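Local coordinates for protein uroporphyrinogen-III synthetase (PDB 3RE1) that probably cyclises the linear tetrapyrrole hydroxymethylbilane to the macrocycle uroporphyrinogen III, releasing water, in the pathway of porphyrin biosynthesis, at residues L155-E158 / Q159-R163; E87-P90 / Q91-Q95; V226-P229 / R230-S233; W97-G101 / S102-Q106; Q203-E206 / H207-L211. All coordinates share one frame; numbering follows the deposited sequence.

Contact 1: L155-E158 / Q159-R163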
loop_
_atom_site.group_PDB
_atom_site.type_symbol
_atom_site.label_atom_id
_atom_site.label_comp_id
_atom_site.label_asym_id
_atom_site.label_seq_id
_atom_site.Cartn_x
_atom_site.Cartn_y
_atom_site.Cartn_z
ATOM N N LEU A 155 -13.059 -4.263 0.287
ATOM C CA LEU A 155 -13.673 -4.685 -0.964
ATOM C C LEU A 155 -13.616 -6.191 -1.201
ATOM O O LEU A 155 -14.662 -6.834 -1.428
ATOM C CB LEU A 155 -13.068 -3.951 -2.143
ATOM C CG LEU A 155 -13.628 -4.404 -3.482
ATOM C CD1 LEU A 155 -15.152 -4.259 -3.505
ATOM C CD2 LEU A 155 -13.008 -3.627 -4.593
ATOM N N LEU A 156 -12.411 -6.743 -1.146
ATOM C CA LEU A 156 -12.218 -8.170 -1.371
ATOM C C LEU A 156 -13.032 -9.071 -0.444
ATOM O O LEU A 156 -13.751 -9.961 -0.909
ATOM C CB LEU A 156 -10.756 -8.539 -1.216
ATOM C CG LEU A 156 -10.423 -9.865 -1.908
ATOM C CD1 LEU A 156 -10.692 -9.755 -3.409
ATOM C CD2 LEU A 156 -8.970 -10.210 -1.628
ATOM N N ALA A 157 -12.926 -8.815 0.859
ATOM C CA ALA A 157 -13.687 -9.539 1.847
ATOM C C ALA A 157 -15.194 -9.430 1.597
ATOM O O ALA A 157 -15.926 -10.435 1.699
ATOM C CB ALA A 157 -13.316 -9.041 3.245
ATOM N N GLU A 158 -15.651 -8.232 1.259
ATOM C CA GLU A 158 -17.089 -7.991 1.022
ATOM C C GLU A 158 -17.557 -8.708 -0.227
ATOM O O GLU A 158 -18.648 -9.304 -0.250
ATOM C CB GLU A 158 -17.381 -6.493 0.926
ATOM C CG GLU A 158 -17.302 -5.759 2.285
ATOM C CD GLU A 158 -18.326 -6.282 3.278
ATOM O OE1 GLU A 158 -19.500 -6.444 2.884
ATOM O OE2 GLU A 158 -17.973 -6.551 4.442
ATOM N N GLN A 159 -16.709 -8.717 -1.242
ATOM C CA GLN A 159 -17.033 -9.475 -2.464
ATOM C C GLN A 159 -17.104 -10.998 -2.156
ATOM O O GLN A 159 -18.039 -11.684 -2.551
ATOM C CB GLN A 159 -15.988 -9.208 -3.528
ATOM C CG GLN A 159 -15.889 -7.741 -3.872
ATOM C CD GLN A 159 -14.790 -7.451 -4.867
ATOM O OE1 GLN A 159 -13.586 -7.520 -4.539
ATOM N NE2 GLN A 159 -15.190 -7.131 -6.101
ATOM N N LEU A 160 -16.126 -11.504 -1.413
ATOM C CA LEU A 160 -16.136 -12.878 -1.024
ATOM C C LEU A 160 -17.397 -13.235 -0.186
ATOM O O LEU A 160 -18.104 -14.196 -0.510
ATOM C CB LEU A 160 -14.883 -13.154 -0.216
ATOM C CG LEU A 160 -13.611 -13.198 -1.035
ATOM C CD1 LEU A 160 -12.417 -13.384 -0.106
ATOM C CD2 LEU A 160 -13.697 -14.350 -2.045
ATOM N N ARG A 161 -17.674 -12.475 0.879
ATOM C CA ARG A 161 -18.826 -12.763 1.704
ATOM C C ARG A 161 -20.117 -12.725 0.896
ATOM O O ARG A 161 -20.990 -13.565 1.065
ATOM C CB ARG A 161 -18.909 -11.768 2.863
ATOM C CG ARG A 161 -17.899 -12.000 3.953
ATOM C CD ARG A 161 -17.932 -10.878 4.978
ATOM N NE ARG A 161 -16.763 -10.972 5.870
ATOM C CZ ARG A 161 -16.029 -9.943 6.306
ATOM N NH1 ARG A 161 -16.321 -8.694 5.946
ATOM N NH2 ARG A 161 -14.997 -10.171 7.100
ATOM N N GLU A 162 -20.235 -11.750 -0.004
ATOM C CA GLU A 162 -21.419 -11.666 -0.851
ATOM C C GLU A 162 -21.686 -12.978 -1.578
ATOM O O GLU A 162 -22.844 -13.345 -1.778
ATOM C CB GLU A 162 -21.260 -10.553 -1.888
ATOM C CG GLU A 162 -22.474 -10.372 -2.808
ATOM C CD GLU A 162 -23.575 -9.550 -2.173
ATOM O OE1 GLU A 162 -23.434 -9.187 -0.985
ATOM O OE2 GLU A 162 -24.598 -9.267 -2.857
ATOM N N ARG A 163 -20.631 -13.666 -2.017
ATOM C CA ARG A 163 -20.831 -14.903 -2.780
ATOM C C ARG A 163 -20.851 -16.131 -1.859
ATOM O O ARG A 163 -20.760 -17.266 -2.322
ATOM C CB ARG A 163 -19.793 -15.045 -3.914
ATOM C CG ARG A 163 -18.378 -14.943 -3.483
ATOM C CD ARG A 163 -17.502 -14.571 -4.680
ATOM N NE ARG A 163 -17.152 -15.728 -5.515
ATOM C CZ ARG A 163 -16.570 -15.658 -6.718
ATOM N NH1 ARG A 163 -16.258 -14.481 -7.267
ATOM N NH2 ARG A 163 -16.300 -16.779 -7.375
#

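Contact 2: E87-P90 / Q91-Q95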
loop_
_atom_site.group_PDB
_atom_site.type_symbol
_atom_site.label_atom_id
_atom_site.label_comp_id
_atom_site.label_asym_id
_atom_site.label_seq_id
_atom_site.Cartn_x
_atom_site.Cartn_y
_atom_site.Cartn_z
ATOM N N GLU A 87 8.095 -20.763 11.524
ATOM C CA GLU A 87 8.286 -21.032 12.924
ATOM C C GLU A 87 7.476 -22.215 13.422
ATOM O O GLU A 87 7.968 -22.992 14.235
ATOM C CB GLU A 87 7.918 -19.798 13.713
ATOM C CG GLU A 87 8.053 -19.929 15.209
ATOM C CD GLU A 87 8.100 -18.565 15.876
ATOM O OE1 GLU A 87 9.180 -17.912 15.821
ATOM O OE2 GLU A 87 7.057 -18.132 16.434
ATOM N N VAL A 88 6.241 -22.344 12.944
ATOM C CA VAL A 88 5.327 -23.409 13.400
ATOM C C VAL A 88 5.256 -24.622 12.456
ATOM O O VAL A 88 5.165 -25.744 12.909
ATOM C CB VAL A 88 3.877 -22.849 13.610
ATOM C CG1 VAL A 88 2.943 -23.942 14.155
ATOM C CG2 VAL A 88 3.889 -21.653 14.552
ATOM N N TRP A 89 5.285 -24.381 11.154
ATOM C CA TRP A 89 5.264 -25.439 10.154
ATOM C C TRP A 89 6.653 -25.958 9.791
ATOM O O TRP A 89 7.452 -25.231 9.188
ATOM C CB TRP A 89 4.597 -24.930 8.873
ATOM C CG TRP A 89 3.158 -24.674 9.058
ATOM C CD1 TRP A 89 2.586 -23.749 9.877
ATOM C CD2 TRP A 89 2.089 -25.394 8.456
ATOM N NE1 TRP A 89 1.238 -23.853 9.818
ATOM C CE2 TRP A 89 0.901 -24.855 8.956
ATOM C CE3 TRP A 89 2.025 -26.441 7.545
ATOM C CZ2 TRP A 89 -0.342 -25.335 8.579
ATOM C CZ3 TRP A 89 0.801 -26.902 7.162
ATOM C CH2 TRP A 89 -0.365 -26.362 7.681
ATOM N N PRO A 90 6.949 -27.227 10.123
ATOM C CA PRO A 90 8.251 -27.792 9.730
ATOM C C PRO A 90 8.412 -27.782 8.201
ATOM O O PRO A 90 9.504 -27.956 7.687
ATOM C CB PRO A 90 8.198 -29.207 10.299
ATOM C CG PRO A 90 7.213 -29.104 11.459
ATOM C CD PRO A 90 6.163 -28.186 10.930
ATOM N N GLN A 91 7.313 -27.541 7.494
ATOM C CA GLN A 91 7.290 -27.447 6.047
ATOM C C GLN A 91 6.166 -26.508 5.643
ATOM O O GLN A 91 5.221 -26.268 6.418
ATOM C CB GLN A 91 7.018 -28.815 5.436
ATOM C CG GLN A 91 8.238 -29.509 4.897
ATOM C CD GLN A 91 7.956 -30.938 4.407
ATOM O OE1 GLN A 91 8.714 -31.484 3.599
ATOM N NE2 GLN A 91 6.879 -31.549 4.903
ATOM N N PRO A 92 6.253 -25.956 4.426
ATOM C CA PRO A 92 5.202 -25.041 3.979
ATOM C C PRO A 92 3.866 -25.749 3.773
ATOM O O PRO A 92 3.849 -26.895 3.364
ATOM C CB PRO A 92 5.775 -24.471 2.677
ATOM C CG PRO A 92 6.781 -25.481 2.241
ATOM C CD PRO A 92 7.403 -25.943 3.504
ATOM N N PRO A 93 2.741 -25.067 4.067
ATOM C CA PRO A 93 1.396 -25.637 3.905
ATOM C C PRO A 93 1.046 -26.006 2.469
ATOM O O PRO A 93 1.373 -25.284 1.554
ATOM C CB PRO A 93 0.487 -24.520 4.414
ATOM C CG PRO A 93 1.351 -23.751 5.374
ATOM C CD PRO A 93 2.679 -23.728 4.675
ATOM N N MET A 94 0.384 -27.134 2.279
ATOM C CA MET A 94 -0.066 -27.548 0.956
ATOM C C MET A 94 -1.469 -27.022 0.698
ATOM O O MET A 94 -2.419 -27.787 0.562
ATOM C CB MET A 94 -0.113 -29.058 0.864
ATOM C CG MET A 94 1.245 -29.684 0.806
ATOM S SD MET A 94 1.961 -29.780 -0.864
ATOM C CE MET A 94 3.631 -29.003 -0.600
ATOM N N GLN A 95 -1.605 -25.705 0.646
ATOM C CA GLN A 95 -2.902 -25.106 0.377
ATOM C C GLN A 95 -2.750 -23.912 -0.574
ATOM O O GLN A 95 -1.679 -23.300 -0.638
ATOM C CB GLN A 95 -3.583 -24.695 1.690
ATOM C CG GLN A 95 -3.380 -23.278 2.114
ATOM C CD GLN A 95 -3.824 -23.010 3.551
ATOM O OE1 GLN A 95 -4.955 -23.341 3.960
ATOM N NE2 GLN A 95 -2.927 -22.397 4.322
#

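Contact 3: V226-P229 / R230-S233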
loop_
_atom_site.group_PDB
_atom_site.type_symbol
_atom_site.label_atom_id
_atom_site.label_comp_id
_atom_site.label_asym_id
_atom_site.label_seq_id
_atom_site.Cartn_x
_atom_site.Cartn_y
_atom_site.Cartn_z
ATOM N N VAL A 226 -1.693 10.867 -6.814
ATOM C CA VAL A 226 -2.339 9.816 -6.052
ATOM C C VAL A 226 -2.244 8.481 -6.773
ATOM O O VAL A 226 -2.275 8.429 -8.007
ATOM C CB VAL A 226 -3.805 10.163 -5.818
ATOM C CG1 VAL A 226 -3.859 11.568 -5.306
ATOM C CG2 VAL A 226 -4.630 10.008 -7.118
ATOM N N PRO A 227 -2.149 7.383 -6.012
ATOM C CA PRO A 227 -1.993 6.043 -6.561
ATOM C C PRO A 227 -3.230 5.479 -7.246
ATOM O O PRO A 227 -3.098 4.613 -8.118
ATOM C CB PRO A 227 -1.649 5.201 -5.322
ATOM C CG PRO A 227 -1.324 6.174 -4.240
ATOM C CD PRO A 227 -2.192 7.337 -4.542
ATOM N N SER A 228 -4.428 5.949 -6.876
ATOM C CA SER A 228 -5.649 5.375 -7.443
ATOM C C SER A 228 -6.876 6.278 -7.384
ATOM O O SER A 228 -6.844 7.335 -6.765
ATOM C CB SER A 228 -5.944 4.066 -6.735
ATOM O OG SER A 228 -6.202 4.310 -5.353
ATOM N N PRO A 229 -7.976 5.871 -8.053
ATOM C CA PRO A 229 -9.160 6.707 -8.046
ATOM C C PRO A 229 -9.662 6.825 -6.616
ATOM O O PRO A 229 -10.040 7.884 -6.173
ATOM C CB PRO A 229 -10.111 5.937 -8.940
ATOM C CG PRO A 229 -9.199 5.310 -9.899
ATOM C CD PRO A 229 -8.142 4.776 -9.014
ATOM N N ARG A 230 -9.604 5.731 -5.899
ATOM C CA ARG A 230 -10.015 5.714 -4.499
ATOM C C ARG A 230 -9.343 6.843 -3.739
ATOM O O ARG A 230 -9.999 7.602 -3.028
ATOM C CB ARG A 230 -9.653 4.360 -3.888
ATOM C CG ARG A 230 -9.988 4.215 -2.422
ATOM C CD ARG A 230 -9.866 2.739 -2.035
ATOM N NE ARG A 230 -10.802 2.428 -0.974
ATOM C CZ ARG A 230 -11.636 1.395 -0.983
ATOM N NH1 ARG A 230 -11.658 0.536 -2.004
ATOM N NH2 ARG A 230 -12.444 1.219 0.056
ATOM N N VAL A 231 -8.030 6.957 -3.913
ATOM C CA VAL A 231 -7.237 7.964 -3.243
ATOM C C VAL A 231 -7.515 9.322 -3.854
ATOM O O VAL A 231 -7.549 10.334 -3.135
ATOM C CB VAL A 231 -5.743 7.641 -3.327
ATOM C CG1 VAL A 231 -4.886 8.788 -2.724
ATOM C CG2 VAL A 231 -5.492 6.346 -2.586
ATOM N N ALA A 232 -7.753 9.342 -5.165
ATOM C CA ALA A 232 -8.080 10.583 -5.840
ATOM C C ALA A 232 -9.331 11.190 -5.195
ATOM O O ALA A 232 -9.408 12.410 -4.984
ATOM C CB ALA A 232 -8.344 10.327 -7.309
ATOM N N SER A 233 -10.295 10.326 -4.867
ATOM C CA SER A 233 -11.565 10.776 -4.308
ATOM C C SER A 233 -11.396 11.303 -2.870
ATOM O O SER A 233 -12.054 12.231 -2.502
ATOM C CB SER A 233 -12.628 9.668 -4.385
ATOM O OG SER A 233 -13.766 10.019 -3.619
#

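Contact 4: W97-G101 / S102-Q106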
loop_
_atom_site.group_PDB
_atom_site.type_symbol
_atom_site.label_atom_id
_atom_site.label_comp_id
_atom_site.label_asym_id
_atom_site.label_seq_id
_atom_site.Cartn_x
_atom_site.Cartn_y
_atom_site.Cartn_z
ATOM N N TRP A 97 -2.661 -20.350 -2.071
ATOM C CA TRP A 97 -2.329 -19.033 -1.546
ATOM C C TRP A 97 -2.388 -18.088 -2.738
ATOM O O TRP A 97 -2.015 -18.466 -3.857
ATOM C CB TRP A 97 -0.918 -19.032 -0.942
ATOM C CG TRP A 97 -0.847 -19.565 0.464
ATOM C CD1 TRP A 97 -1.312 -20.771 0.915
ATOM C CD2 TRP A 97 -0.277 -18.906 1.603
ATOM N NE1 TRP A 97 -1.092 -20.883 2.268
ATOM C CE2 TRP A 97 -0.443 -19.759 2.704
ATOM C CE3 TRP A 97 0.351 -17.678 1.792
ATOM C CZ2 TRP A 97 -0.009 -19.409 3.994
ATOM C CZ3 TRP A 97 0.784 -17.333 3.083
ATOM C CH2 TRP A 97 0.594 -18.191 4.156
ATOM N N PHE A 98 -2.849 -16.859 -2.505
ATOM C CA PHE A 98 -2.966 -15.897 -3.579
ATOM C C PHE A 98 -2.480 -14.533 -3.169
ATOM O O PHE A 98 -2.377 -14.240 -1.966
ATOM C CB PHE A 98 -4.430 -15.835 -4.029
ATOM C CG PHE A 98 -5.017 -17.185 -4.348
ATOM C CD1 PHE A 98 -5.529 -17.975 -3.353
ATOM C CD2 PHE A 98 -5.011 -17.687 -5.647
ATOM C CE1 PHE A 98 -6.065 -19.235 -3.639
ATOM C CE2 PHE A 98 -5.565 -18.953 -5.932
ATOM C CZ PHE A 98 -6.082 -19.712 -4.923
ATOM N N SER A 99 -2.213 -13.693 -4.177
ATOM C CA SER A 99 -1.828 -12.275 -3.984
ATOM C C SER A 99 -2.394 -11.440 -5.115
ATOM O O SER A 99 -2.767 -11.976 -6.161
ATOM C CB SER A 99 -0.305 -12.127 -3.996
ATOM O OG SER A 99 0.257 -12.740 -5.154
ATOM N N VAL A 100 -2.441 -10.127 -4.920
ATOM C CA VAL A 100 -2.938 -9.228 -5.961
ATOM C C VAL A 100 -1.848 -9.040 -7.011
ATOM O O VAL A 100 -2.077 -9.268 -8.213
ATOM C CB VAL A 100 -3.348 -7.864 -5.377
ATOM C CG1 VAL A 100 -4.669 -7.994 -4.612
ATOM C CG2 VAL A 100 -2.240 -7.337 -4.447
ATOM N N GLY A 101 -0.654 -8.657 -6.556
ATOM C CA GLY A 101 0.461 -8.462 -7.466
ATOM C C GLY A 101 1.489 -9.579 -7.449
ATOM O O GLY A 101 1.589 -10.333 -6.492
ATOM N N SER A 102 2.275 -9.665 -8.517
ATOM C CA SER A 102 3.351 -10.653 -8.637
ATOM C C SER A 102 4.521 -10.341 -7.698
ATOM O O SER A 102 5.380 -11.194 -7.434
ATOM C CB SER A 102 3.852 -10.677 -10.083
ATOM O OG SER A 102 4.150 -9.358 -10.520
ATOM N N ALA A 103 4.542 -9.109 -7.208
ATOM C CA ALA A 103 5.627 -8.646 -6.377
ATOM C C ALA A 103 5.551 -9.365 -5.055
ATOM O O ALA A 103 6.571 -9.836 -4.539
ATOM C CB ALA A 103 5.520 -7.139 -6.168
ATOM N N THR A 104 4.339 -9.441 -4.503
ATOM C CA THR A 104 4.109 -10.098 -3.222
ATOM C C THR A 104 4.057 -11.607 -3.475
ATOM O O THR A 104 4.494 -12.427 -2.641
ATOM C CB THR A 104 2.806 -9.605 -2.524
ATOM O OG1 THR A 104 1.699 -9.785 -3.400
ATOM C CG2 THR A 104 2.892 -8.127 -2.188
ATOM N N GLY A 105 3.566 -11.960 -4.657
ATOM C CA GLY A 105 3.413 -13.348 -5.021
ATOM C C GLY A 105 4.707 -14.122 -5.074
ATOM O O GLY A 105 4.745 -15.295 -4.656
ATOM N N GLN A 106 5.750 -13.490 -5.620
ATOM C CA GLN A 106 7.057 -14.124 -5.714
ATOM C C GLN A 106 7.628 -14.344 -4.325
ATOM O O GLN A 106 8.237 -15.374 -4.042
ATOM C CB GLN A 106 8.014 -13.276 -6.541
ATOM C CG GLN A 106 8.258 -13.792 -7.981
ATOM C CD GLN A 106 8.949 -15.179 -8.095
ATOM O OE1 GLN A 106 9.107 -15.687 -9.211
ATOM N NE2 GLN A 106 9.355 -15.786 -6.957
#

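Contact 5: Q203-E206 / H207-L211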
loop_
_atom_site.group_PDB
_atom_site.type_symbol
_atom_site.label_atom_id
_atom_site.label_comp_id
_atom_site.label_asym_id
_atom_site.label_seq_id
_atom_site.Cartn_x
_atom_site.Cartn_y
_atom_site.Cartn_z
ATOM N N GLN A 203 -4.151 6.210 3.513
ATOM C CA GLN A 203 -3.817 6.640 4.872
ATOM C C GLN A 203 -2.535 7.453 4.724
ATOM O O GLN A 203 -2.057 8.078 5.675
ATOM C CB GLN A 203 -3.626 5.448 5.810
ATOM C CG GLN A 203 -2.270 4.777 5.739
ATOM C CD GLN A 203 -2.304 3.304 6.194
ATOM O OE1 GLN A 203 -3.041 2.934 7.124
ATOM N NE2 GLN A 203 -1.485 2.464 5.543
ATOM N N GLY A 204 -2.006 7.444 3.499
ATOM C CA GLY A 204 -0.849 8.249 3.173
ATOM C C GLY A 204 -1.301 9.674 2.911
ATOM O O GLY A 204 -0.607 10.602 3.304
ATOM N N PHE A 205 -2.458 9.840 2.251
ATOM C CA PHE A 205 -2.993 11.168 1.957
ATOM C C PHE A 205 -3.479 11.771 3.280
ATOM O O PHE A 205 -3.401 12.976 3.512
ATOM C CB PHE A 205 -4.148 11.149 0.947
ATOM C CG PHE A 205 -4.826 12.482 0.838
ATOM C CD1 PHE A 205 -4.127 13.588 0.373
ATOM C CD2 PHE A 205 -6.114 12.663 1.295
ATOM C CE1 PHE A 205 -4.711 14.806 0.355
ATOM C CE2 PHE A 205 -6.705 13.917 1.270
ATOM C CZ PHE A 205 -5.996 14.978 0.813
ATOM N N GLU A 206 -4.001 10.911 4.141
ATOM C CA GLU A 206 -4.257 11.287 5.513
ATOM C C GLU A 206 -2.824 11.285 6.004
ATOM O O GLU A 206 -1.956 10.670 5.368
ATOM C CB GLU A 206 -5.035 10.188 6.214
ATOM C CG GLU A 206 -6.464 9.975 5.704
ATOM C CD GLU A 206 -7.010 8.556 6.011
ATOM O OE1 GLU A 206 -6.386 7.830 6.834
ATOM O OE2 GLU A 206 -8.062 8.168 5.433
ATOM N N HIS A 207 -2.534 11.957 7.108
ATOM C CA HIS A 207 -1.140 12.061 7.558
ATOM C C HIS A 207 -0.359 13.084 6.689
ATOM O O HIS A 207 0.853 13.258 6.854
ATOM C CB HIS A 207 -0.414 10.679 7.534
ATOM C CG HIS A 207 -0.966 9.659 8.495
ATOM N ND1 HIS A 207 -0.271 8.515 8.851
ATOM C CD2 HIS A 207 -2.155 9.595 9.162
ATOM C CE1 HIS A 207 -1.003 7.795 9.690
ATOM N NE2 HIS A 207 -2.150 8.430 9.894
ATOM N N LEU A 208 -1.042 13.709 5.734
ATOM C CA LEU A 208 -0.437 14.712 4.856
ATOM C C LEU A 208 -1.258 15.925 5.084
ATOM O O LEU A 208 -0.748 16.964 5.430
ATOM C CB LEU A 208 -0.554 14.346 3.387
ATOM C CG LEU A 208 -0.201 15.483 2.394
ATOM C CD1 LEU A 208 1.258 15.883 2.545
ATOM C CD2 LEU A 208 -0.491 15.111 0.924
ATOM N N LEU A 209 -2.560 15.758 4.883
ATOM C CA LEU A 209 -3.559 16.758 5.197
ATOM C C LEU A 209 -3.503 17.049 6.711
ATOM O O LEU A 209 -3.959 18.092 7.190
ATOM C CB LEU A 209 -4.927 16.215 4.808
ATOM C CG LEU A 209 -6.146 17.100 5.018
ATOM C CD1 LEU A 209 -6.096 18.291 4.088
ATOM C CD2 LEU A 209 -7.404 16.272 4.757
ATOM N N GLN A 210 -2.923 16.116 7.453
ATOM C CA GLN A 210 -2.711 16.310 8.874
ATOM C C GLN A 210 -1.550 17.278 9.054
ATOM O O GLN A 210 -1.758 18.435 9.405
ATOM C CB GLN A 210 -2.373 14.979 9.522
ATOM C CG GLN A 210 -2.368 14.990 11.023
ATOM C CD GLN A 210 -1.948 13.632 11.585
ATOM O OE1 GLN A 210 -2.488 12.579 11.211
ATOM N NE2 GLN A 210 -0.973 13.648 12.484
ATOM N N LEU A 211 -0.334 16.791 8.793
ATOM C CA LEU A 211 0.883 17.585 8.903
ATOM C C LEU A 211 0.739 18.902 8.183
ATOM O O LEU A 211 1.338 19.908 8.570
ATOM C CB LEU A 211 2.071 16.828 8.306
ATOM C CG LEU A 211 2.542 15.595 9.077
ATOM C CD1 LEU A 211 3.836 15.122 8.456
ATOM C CD2 LEU A 211 2.736 15.910 10.559
#

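Contact 1: L155-E158 / Q159-R163
Residues 155-162 form a short alpha-helix in which Leu-160, Arg-161 and Glu-162 each bond through N to the carbonyl four residues back, Arg-161 N reaching Ala-157 O at 2.8 Å and an almost straight 172°. One turn apart, Glu-158 and Arg-161 form a salt bridge on the exposed side. Glu-158 bends at chi2, which brings its carboxylate round to the arginine, while Arg-161 runs extended from CG to NE and returns its guanidinium toward the start of the helix. Arg-161 NH1 meets Glu-158 OE2 at 3.1 Å; the oxygen lies in the guanidinium plane, at its edge, but the bond is weak (132°), and the carboxylate and guanidinium planes are turned steeply against each other. Ala-157 CB sits over one guanidinium face, toward the rim, and Arg-161 NH2 is hydrogen-bonded to Val-167 O. The helix is the crossover of a beta-alpha-beta unit between strands 143-148 and 166-176. On its inner side Leu-156 CG stands 4.4 Å from Leu-160 CD1, and both residues reach Ile-71 of strand 69-72. On another side, Leu-155 lies obliquely across the amide of Gln-159, with Leu-155 CD1 3.5 Å from Gln-159 CD.

Contact 2: E87-P90 / Q91-Q95
The Trp-89 indole takes the ring of Pro-93 on one face. Pro-93 CG lies 3.5 Å from the centroid of the six-membered indole ring and only 10° from its normal, a CH-pi contact made well over the benzene part. Pro-93 CB follows along the same ring, 3.7 Å from Trp-89 CZ3, and Pro-93 CA approaches Trp-89 CZ3 as well, at 3.5 Å. At the indole edge, near its plane, Gln-91 O stands beside CE3, but its exact place is doubtful because it is modelled too close to Trp-89 CB. The indole is brought against the proline by a chi1 of -68°, which sets CG beside the backbone N and opposite the carbonyl carbon. Trp-89 is the first residue to leave helical geometry after helix 75-88, and the chain then runs through Pro-90, Pro-92 and Pro-93 toward strand 97-99. This connection at the surface of the molecule therefore folds back on its own helix end. Leu-113 touches Pro-92 and Pro-93, and Leu-65 touches the indole. The local grip is apolar, dispersion and a CH-pi contact of proline with an electron-rich ring, while the one indole N-H is spent elsewhere, in a hydrogen bond from Trp-89 NE1 to Ile-61 O.

Contact 3: V226-P229 / R230-S233
Val-231, in the first turn of helix 229-238, packs back on Val-226 and Pro-227 at the end of strand 224-226. This is a beta-to-alpha junction of the five-stranded parallel sheet, whose strand order 2-1-3-4-5 is that of a flavodoxin-like fold. Starting at the branch point, Val-231 CB lies 3.8 Å from Pro-227 CD and 3.6 Å from Ser-228 O. The methyl CG1, turned to the side remote from its own backbone N (chi1 175°), makes the closest apolar contacts of the side chain: it touches Val-226 CB and Pro-227 CD, each at 3.6 Å. The two valines slide past each other in opposite directions, whereas Pro-227 meets Val-231 at about a right angle. The other methyl, Val-231 CG2, stops against the hydroxyl of Ser-228, 3.5 Å from OG. One residue further on, Ala-232 continues the apolar surface, its CB 3.7 Å from Val-226 CG2; both residues also touch Val-243 of strand 243-245, so the junction is buried on its inner side. Ser-228 occupies the N-cap position and Pro-229 opens the helix, where a residue without an N-H costs no helical bond. The first turn is closed by the carbonyls of both: Pro-229 O accepts from Ser-233 N, and Ser-228 O accepts from Ala-232 N at 2.7 Å.

Contact 4: W97-G101 / S102-Q106
Three donors converge on the carbonyl oxygen of Gly-101, the residue at the N-cap position of helix 102-110. Thr-104 OG1 gives its hydrogen to Gly-101 O at 3.1 Å, and Gly-105 N does so at 3.2 Å with an N-H...O angle of 146°, the i+4 bond of the first helical turn. From the preceding segment, Ser-99 OG donates to the same oxygen, also at 3.1 Å, but it arrives from above the carbonyl plane, 36° out of it. Three bonds grip the oxygen and tie the preceding segment to the first helical turn, which probably helps to fix the bend of the chain from strand into helix. Both hydroxyls occupy the staggered place between backbone N and carbonyl carbon (chi1 52° in Ser-99), which points them inward at the turn. Thr-104 OG1 also packs on Ser-99, 3.1 Å from Ser-99 CB. Beside it, Ser-99 OG rests against the backbone of Gly-105, 3.2 Å from Gly-105 CA, an approach made possible by the lack of a side chain on that glycine. The junction belongs to a beta-alpha-beta unit: strand 97-99 lies between strands 69-72 and 115-116, parallel to both, and helix 102-110 crosses over to the latter. Trp-117, just beyond strand 115-116, touches Ser-99 and Ser-102, while Thr-104 meets Lys-75 at the start of helix 75-88.

Contact 5: Q203-E206 / H207-L211
The backbone bonds converge on Phe-205 O, which receives Leu-209 N at 3.2 Å in a nearly straight bond (175°) and Leu-208 N at 3.3 Å in a weak, bent one. Leu-208 CB also rests on Phe-205 O, at 3.2 Å. The two bonds span a break: Glu-206 leaves helical geometry and His-207 follows with a positive phi of 76°, the left-handed region, before the chain turns into the weakly bonded helix 209-212. A carbonyl-to-ring contact comes next. Gln-203 O stands over one face of the His-207 imidazole, toward the rim, 3.4 Å from His-207 CG. A chi1 of -65°, with CG opposite the carbonyl carbon, turns the imidazole back over the preceding helix. Apolar contacts make up the rest. Leu-208 CD2 lies 4.0 Å from Phe-205 CD1, the two side chains crossing at about a right angle, and Leu-209 CD2 reaches Phe-205 CE2 at 4.3 Å; both methyls approach the phenyl ring obliquely. The whole turn follows strand 196-198 of the parallel sheet and links helices 202-205 and 209-212; helix 229-238 packs against it through Leu-234, Ala-235 and Ala-238, which touch Phe-205, with Ala-238 also touching Leu-209.

In the fold
The contacts divide between two sheets. Contacts 1, 2 and 4 belong to the six-stranded mixed sheet and its helices, contacts 3 and 5 to the five-stranded parallel one. Contact 2 is at the surface, its centre about 27 Å from the centre of the chain, and relies on proline-indole packing; the others are partly buried. Contacts 3 and 4 are both strand-to-helix junctions, but valine and proline packing dominates the first and hydroxyls on a carbonyl the second. Contact 1 is a regular helix with an exposed salt bridge, contact 5 a helix break. Helix 229-238, begun in contact 3, also covers the phenylalanine of contact 5; the centres of contacts 3 and 5 lie about 13 Å apart. Contacts 2 and 4 are near neighbours in sequence, a single residue between them.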